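Local coordinates for amino Transferase (Eubacterium rectale, PDB 3ELE), which binds pyridoxal-5'-phosphate and, as a class I and II aminotransferase, probably moves amino groups between amino acids and keto acids, at residues I223-I228 with A308-R313; G332-F337 with S374-R379. All coordinates share one frame; numbering follows the deposited sequence.

Interactions 1 and 2 lie side by side, their centres about 10 Å apart, and are tied directly: Tyr225 OH and Ile223 O of the first probably hydrogen-bond to Ala333 O and N of the second. Interaction 1 sets the loop after strand 213-217 against helix 306-323; its inner part is aromatic and buried, while its outer end is a salt-bridge network on the exposed Asp226. Interaction 2 joins two neighbouring strands of the antiparallel sheet where they run into loops. All its touching residues are buried, and backbone bonding, ring packing and one water replace charge there. The side chain of Tyr335 is about 4 Å from bound pyridoxal-5'-phosphate, the side chain of Ile223 about 10 Å.

Interaction 1 (I223-I228 with A308-R313); sequences IVYDGI and AYKENR
Three side chains of the loop 223-228, Ile223, Tyr225 and Asp226, meet Tyr309, Lys310 and Arg313 of helix 306-323. The apolar contacts begin with Ile223, whose CD1 lies 3.5 Å from CE2 of Tyr309. Next to it the Tyr225 ring runs past Lys310 and Arg313 in the direction opposite to their chains. Tyr225 CD1 is 3.6 Å from Lys310 CB, and Tyr309 CB lies at the edge of the Tyr225 ring, 3.4 Å from Tyr225 OH. The hydroxyl itself hydrogen-bonds to Ala333 O.

Ring and guanidinium are not stacked: their planes stand 60° apart, and Tyr225 CB and CG lie over one face of the Arg313 group. The charged contacts centre on Asp226, in the type I' turn from Tyr225 to Ile228. Its carboxylate meets Arg313 tip to tip: Arg313 NH2 donates to Asp226 OD2 over 3.2 Å on the syn side, close to the guanidinium plane but 29° out of the carboxylate plane, and NH1 adds a weak bond to the same oxygen. The other oxygen, Asp226 OD1, forms a salt bridge with Lys310 NZ at 3.4 Å; the lysine turns at its last torsion (chi4 -59°), and NZ also pairs with Asp314. Arg313 NH1 is bound further by Pro330 O. One carboxylate shared by two cations probably eases their mutual repulsion and adds a modest electrostatic tie at the exposed end, beside the buried aromatic part.

Interaction 2 (G332-F337 with S374-R379); sequences GAFYMF and SYCVDR
Phe334 and Tyr375 pack closely where two neighbouring antiparallel strands pass into loops. Tyr375 N donates to Phe334 O in a nearly straight bond of 2.9 Å, next to the non-hydrogen-bonded pair Tyr335 and Ser374. The Tyr375 ring lies against the Phe334 backbone, with Phe334 C over one face; Tyr375 CG, set between the N and C of its own residue (chi1 55°), starts the ring off along that backbone. Beyond it, Met336 CB touches CE2 of Tyr375 at 4.1 Å.

Cys376, the next residue, sits over one face of the Phe334 ring, its CB 3.9 Å from the ring centroid in a CH-pi contact. Cys376 SG comes in obliquely, 3.4 Å from CD1 of Phe334, as a sulfur-aromatic contact. Ser374 OG meets the Tyr335 ring at its edge, 3.4 Å from Tyr335 CD1, while its hydrogen bond goes to Ser41 O.

On the hydroxyl side of the Tyr375 ring direct packing gives way to a water. Tyr375 OH donates to this water over 2.6 Å, and the water donates to Gly332 O and Tyr335 O, bridging the bend between them. A phenylalanine in place of Tyr375 would remove the hydroxyl that donates to this water and probably leave it less firmly placed between the two carbonyls.

Tyr335 OH bonds to Tyr220 of the cofactor pocket, so this end of the two central strands borders the pyridoxal-phosphate site, an arrangement consistent with the C-terminal domain of fold-type I aminotransferases.

Interaction 1 (I223-I228 with A308-R313)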
loop_
_atom_site.group_PDB
_atom_site.type_symbol
_atom_site.label_atom_id
_atom_site.label_comp_id
_atom_site.label_asym_id
_atom_site.label_seq_id
_atom_site.Cartn_x
_atom_site.Cartn_y
_atom_site.Cartn_z
ATOM N N ILE A 223 7.673 6.632 -22.024
ATOM C CA ILE A 223 8.751 7.626 -22.039
ATOM C C ILE A 223 9.871 7.020 -22.884
ATOM O O ILE A 223 10.862 6.510 -22.375
ATOM C CB ILE A 223 9.226 8.052 -20.609
ATOM C CG1 ILE A 223 8.009 8.523 -19.775
ATOM C CG2 ILE A 223 10.340 9.134 -20.700
ATOM C CD1 ILE A 223 8.322 9.541 -18.679
ATOM N N VAL A 224 9.647 7.049 -24.195
ATOM C CA VAL A 224 10.577 6.504 -25.196
ATOM C C VAL A 224 10.576 7.481 -26.381
ATOM O O VAL A 224 9.549 8.108 -26.659
ATOM C CB VAL A 224 10.230 5.027 -25.582
ATOM C CG1 VAL A 224 8.826 4.912 -26.175
ATOM C CG2 VAL A 224 11.293 4.439 -26.541
ATOM N N TYR A 225 11.719 7.591 -27.069
ATOM C CA TYR A 225 11.940 8.609 -28.110
ATOM C C TYR A 225 12.305 8.041 -29.469
ATOM O O TYR A 225 12.738 6.894 -29.565
ATOM C CB TYR A 225 13.083 9.540 -27.667
ATOM C CG TYR A 225 13.024 9.938 -26.207
ATOM C CD1 TYR A 225 11.981 10.730 -25.730
ATOM C CD2 TYR A 225 14.004 9.499 -25.288
ATOM C CE1 TYR A 225 11.903 11.105 -24.382
ATOM C CE2 TYR A 225 13.944 9.876 -23.933
ATOM C CZ TYR A 225 12.882 10.683 -23.481
ATOM O OH TYR A 225 12.775 11.040 -22.145
ATOM N N ASP A 226 12.144 8.884 -30.492
ATOM C CA ASP A 226 12.535 8.621 -31.902
ATOM C C ASP A 226 11.893 7.384 -32.557
ATOM O O ASP A 226 12.507 6.741 -33.425
ATOM C CB ASP A 226 14.080 8.511 -32.030
ATOM C CG ASP A 226 14.828 9.719 -31.478
ATOM O OD1 ASP A 226 14.293 10.849 -31.521
ATOM O OD2 ASP A 226 15.986 9.515 -31.034
ATOM N N GLY A 227 10.668 7.058 -32.150
ATOM C CA GLY A 227 9.985 5.891 -32.678
ATOM C C GLY A 227 10.583 4.541 -32.289
ATOM O O GLY A 227 10.288 3.546 -32.940
ATOM N N ILE A 228 11.423 4.500 -31.247
ATOM C CA ILE A 228 12.021 3.252 -30.777
ATOM C C ILE A 228 10.884 2.434 -30.178
ATOM O O ILE A 228 10.009 2.997 -29.513
ATOM C CB ILE A 228 13.157 3.497 -29.729
ATOM C CG1 ILE A 228 14.346 4.222 -30.381
ATOM C CG2 ILE A 228 13.654 2.165 -29.106
ATOM C CD1 ILE A 228 15.114 3.372 -31.407
ATOM N N ALA A 308 8.660 17.188 -24.188
ATOM C CA ALA A 308 9.373 18.077 -23.256
ATOM C C ALA A 308 10.623 17.365 -22.706
ATOM O O ALA A 308 11.675 17.987 -22.551
ATOM C CB ALA A 308 8.477 18.510 -22.107
ATOM N N TYR A 309 10.494 16.066 -22.415
ATOM C CA TYR A 309 11.623 15.268 -21.948
ATOM C C TYR A 309 12.663 15.001 -23.049
ATOM O O TYR A 309 13.877 14.948 -22.757
ATOM C CB TYR A 309 11.157 13.914 -21.380
ATOM C CG TYR A 309 10.336 13.934 -20.091
ATOM C CD1 TYR A 309 10.726 14.705 -18.990
ATOM C CD2 TYR A 309 9.238 13.069 -19.927
ATOM C CE1 TYR A 309 10.011 14.675 -17.786
ATOM C CE2 TYR A 309 8.518 13.013 -18.704
ATOM C CZ TYR A 309 8.909 13.822 -17.642
ATOM O OH TYR A 309 8.222 13.790 -16.447
ATOM N N LYS A 310 12.187 14.763 -24.278
ATOM C CA LYS A 310 13.064 14.518 -25.450
ATOM C C LYS A 310 13.922 15.747 -25.707
ATOM O O LYS A 310 15.115 15.612 -25.937
ATOM C CB LYS A 310 12.272 14.210 -26.722
ATOM C CG LYS A 310 13.120 13.797 -27.963
ATOM C CD LYS A 310 12.377 14.158 -29.239
ATOM C CE LYS A 310 13.058 13.637 -30.495
ATOM N NZ LYS A 310 14.479 14.107 -30.720
ATOM N N GLU A 311 13.300 16.925 -25.694
ATOM C CA GLU A 311 14.013 18.203 -25.889
ATOM C C GLU A 311 15.132 18.389 -24.861
ATOM O O GLU A 311 16.228 18.801 -25.226
ATOM C CB GLU A 311 13.051 19.393 -25.898
ATOM C CG GLU A 311 12.235 19.492 -27.178
ATOM C CD GLU A 311 11.376 20.758 -27.280
ATOM O OE1 GLU A 311 11.228 21.500 -26.272
ATOM O OE2 GLU A 311 10.850 21.016 -28.396
ATOM N N ASN A 312 14.856 18.047 -23.598
ATOM C CA ASN A 312 15.880 18.074 -22.533
ATOM C C ASN A 312 17.012 17.072 -22.790
ATOM O O ASN A 312 18.170 17.424 -22.598
ATOM C CB ASN A 312 15.280 17.854 -21.124
ATOM C CG ASN A 312 14.538 19.092 -20.577
ATOM O OD1 ASN A 312 14.426 20.128 -21.231
ATOM N ND2 ASN A 312 14.020 18.961 -19.366
ATOM N N ARG A 313 16.670 15.852 -23.239
ATOM C CA ARG A 313 17.667 14.820 -23.582
ATOM C C ARG A 313 18.638 15.346 -24.622
ATOM O O ARG A 313 19.835 15.299 -24.413
ATOM C CB ARG A 313 17.028 13.538 -24.146
ATOM C CG ARG A 313 18.033 12.377 -24.387
ATOM C CD ARG A 313 17.495 11.309 -25.351
ATOM N NE ARG A 313 17.120 11.885 -26.641
ATOM C CZ ARG A 313 16.682 11.207 -27.706
ATOM N NH1 ARG A 313 16.585 9.891 -27.699
ATOM N NH2 ARG A 313 16.362 11.861 -28.817
#

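Interaction 2 (G332-F337 with S374-R379)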
loop_
_atom_site.group_PDB
_atom_site.type_symbol
_atom_site.label_atom_id
_atom_site.label_comp_id
_atom_site.label_asym_id
_atom_site.label_seq_id
_atom_site.Cartn_x
_atom_site.Cartn_y
_atom_site.Cartn_z
ATOM N N GLY A 332 15.067 5.895 -23.888
ATOM C CA GLY A 332 13.884 6.047 -23.042
ATOM C C GLY A 332 14.195 6.457 -21.620
ATOM O O GLY A 332 15.362 6.618 -21.264
ATOM N N ALA A 333 13.136 6.639 -20.816
ATOM C CA ALA A 333 13.239 7.138 -19.431
ATOM C C ALA A 333 13.766 8.604 -19.441
ATOM O O ALA A 333 13.784 9.258 -20.515
ATOM C CB ALA A 333 14.095 6.199 -18.552
ATOM N N PHE A 334 14.132 9.143 -18.280
ATOM C CA PHE A 334 14.636 10.537 -18.203
ATOM C C PHE A 334 15.934 10.696 -17.400
ATOM O O PHE A 334 16.132 11.672 -16.669
ATOM C CB PHE A 334 13.527 11.543 -17.844
ATOM C CG PHE A 334 12.632 11.138 -16.688
ATOM C CD1 PHE A 334 13.156 10.851 -15.420
ATOM C CD2 PHE A 334 11.235 11.168 -16.842
ATOM C CE1 PHE A 334 12.305 10.534 -14.343
ATOM C CE2 PHE A 334 10.377 10.865 -15.767
ATOM C CZ PHE A 334 10.908 10.543 -14.524
ATOM N N TYR A 335 16.835 9.731 -17.613
ATOM C CA TYR A 335 18.141 9.686 -16.977
ATOM C C TYR A 335 19.218 9.536 -18.052
ATOM O O TYR A 335 19.070 8.706 -18.963
ATOM C CB TYR A 335 18.195 8.494 -16.040
ATOM C CG TYR A 335 17.041 8.417 -15.090
ATOM C CD1 TYR A 335 16.956 9.276 -13.995
ATOM C CD2 TYR A 335 16.000 7.511 -15.303
ATOM C CE1 TYR A 335 15.868 9.220 -13.116
ATOM C CE2 TYR A 335 14.922 7.447 -14.443
ATOM C CZ TYR A 335 14.857 8.305 -13.346
ATOM O OH TYR A 335 13.798 8.234 -12.485
HETATM N N MSE A 336 20.271 10.346 -17.981
HETATM C CA MSE A 336 21.393 10.193 -18.889
HETATM C C MSE A 336 22.570 9.574 -18.129
HETATM O O MSE A 336 22.932 10.038 -17.034
HETATM C CB MSE A 336 21.777 11.500 -19.537
HETATM C CG MSE A 336 22.784 11.303 -20.683
HETATM SE SE MSE A 336 22.897 12.822 -21.747
HETATM C CE MSE A 336 21.161 12.733 -22.516
ATOM N N PHE A 337 23.165 8.551 -18.739
ATOM C CA PHE A 337 24.282 7.801 -18.164
ATOM C C PHE A 337 25.550 8.336 -18.850
ATOM O O PHE A 337 25.724 8.174 -20.069
ATOM C CB PHE A 337 24.046 6.295 -18.387
ATOM C CG PHE A 337 24.469 5.436 -17.238
ATOM C CD1 PHE A 337 23.901 5.619 -15.985
ATOM C CD2 PHE A 337 25.390 4.395 -17.410
ATOM C CE1 PHE A 337 24.288 4.839 -14.911
ATOM C CE2 PHE A 337 25.755 3.589 -16.342
ATOM C CZ PHE A 337 25.188 3.805 -15.096
ATOM N N SER A 374 19.794 13.173 -14.131
ATOM C CA SER A 374 18.360 13.178 -14.427
ATOM C C SER A 374 18.062 14.437 -15.228
ATOM O O SER A 374 18.641 15.494 -14.928
ATOM C CB SER A 374 17.526 13.176 -13.139
ATOM O OG SER A 374 17.870 12.092 -12.304
ATOM N N TYR A 375 17.208 14.326 -16.252
ATOM C CA TYR A 375 16.811 15.509 -17.069
ATOM C C TYR A 375 15.319 15.839 -17.029
ATOM O O TYR A 375 14.847 16.685 -17.815
ATOM C CB TYR A 375 17.412 15.490 -18.477
ATOM C CG TYR A 375 17.139 14.264 -19.286
ATOM C CD1 TYR A 375 15.980 14.165 -20.061
ATOM C CD2 TYR A 375 18.046 13.210 -19.320
ATOM C CE1 TYR A 375 15.723 13.027 -20.826
ATOM C CE2 TYR A 375 17.794 12.071 -20.116
ATOM C CZ TYR A 375 16.624 12.002 -20.868
ATOM O OH TYR A 375 16.323 10.901 -21.644
ATOM N N CYS A 376 14.615 15.276 -16.037
ATOM C CA CYS A 376 13.250 15.679 -15.644
ATOM C C CYS A 376 13.435 16.988 -14.804
ATOM O O CYS A 376 13.074 17.106 -13.613
ATOM C CB CYS A 376 12.568 14.550 -14.857
ATOM S SG CYS A 376 13.653 13.741 -13.616
ATOM N N VAL A 377 14.007 17.975 -15.479
ATOM C CA VAL A 377 14.446 19.237 -14.896
ATOM C C VAL A 377 14.027 20.340 -15.841
ATOM O O VAL A 377 13.536 20.066 -16.940
ATOM C CB VAL A 377 16.005 19.265 -14.741
ATOM C CG1 VAL A 377 16.509 18.102 -13.847
ATOM C CG2 VAL A 377 16.707 19.243 -16.125
ATOM N N ASP A 378 14.275 21.580 -15.426
ATOM C CA ASP A 378 13.922 22.740 -16.213
ATOM C C ASP A 378 14.900 22.879 -17.382
ATOM O O ASP A 378 16.118 22.846 -17.185
ATOM C CB ASP A 378 13.955 23.991 -15.334
ATOM C CG ASP A 378 13.178 25.144 -15.927
ATOM O OD1 ASP A 378 13.467 25.592 -17.068
ATOM O OD2 ASP A 378 12.271 25.630 -15.215
ATOM N N ARG A 379 14.350 23.050 -18.587
ATOM C CA ARG A 379 15.128 23.199 -19.822
ATOM C C ARG A 379 16.184 24.314 -19.728
ATOM O O ARG A 379 17.321 24.114 -20.138
ATOM C CB ARG A 379 14.184 23.443 -21.018
ATOM C CG ARG A 379 14.884 23.575 -22.374
ATOM C CD ARG A 379 13.910 23.596 -23.564
ATOM N NE ARG A 379 14.667 23.729 -24.814
ATOM C CZ ARG A 379 15.071 24.875 -25.374
ATOM N NH1 ARG A 379 14.779 26.075 -24.834
ATOM N NH2 ARG A 379 15.781 24.827 -26.508
HETATM O O HOH W 1 16.851 8.734 -20.405
#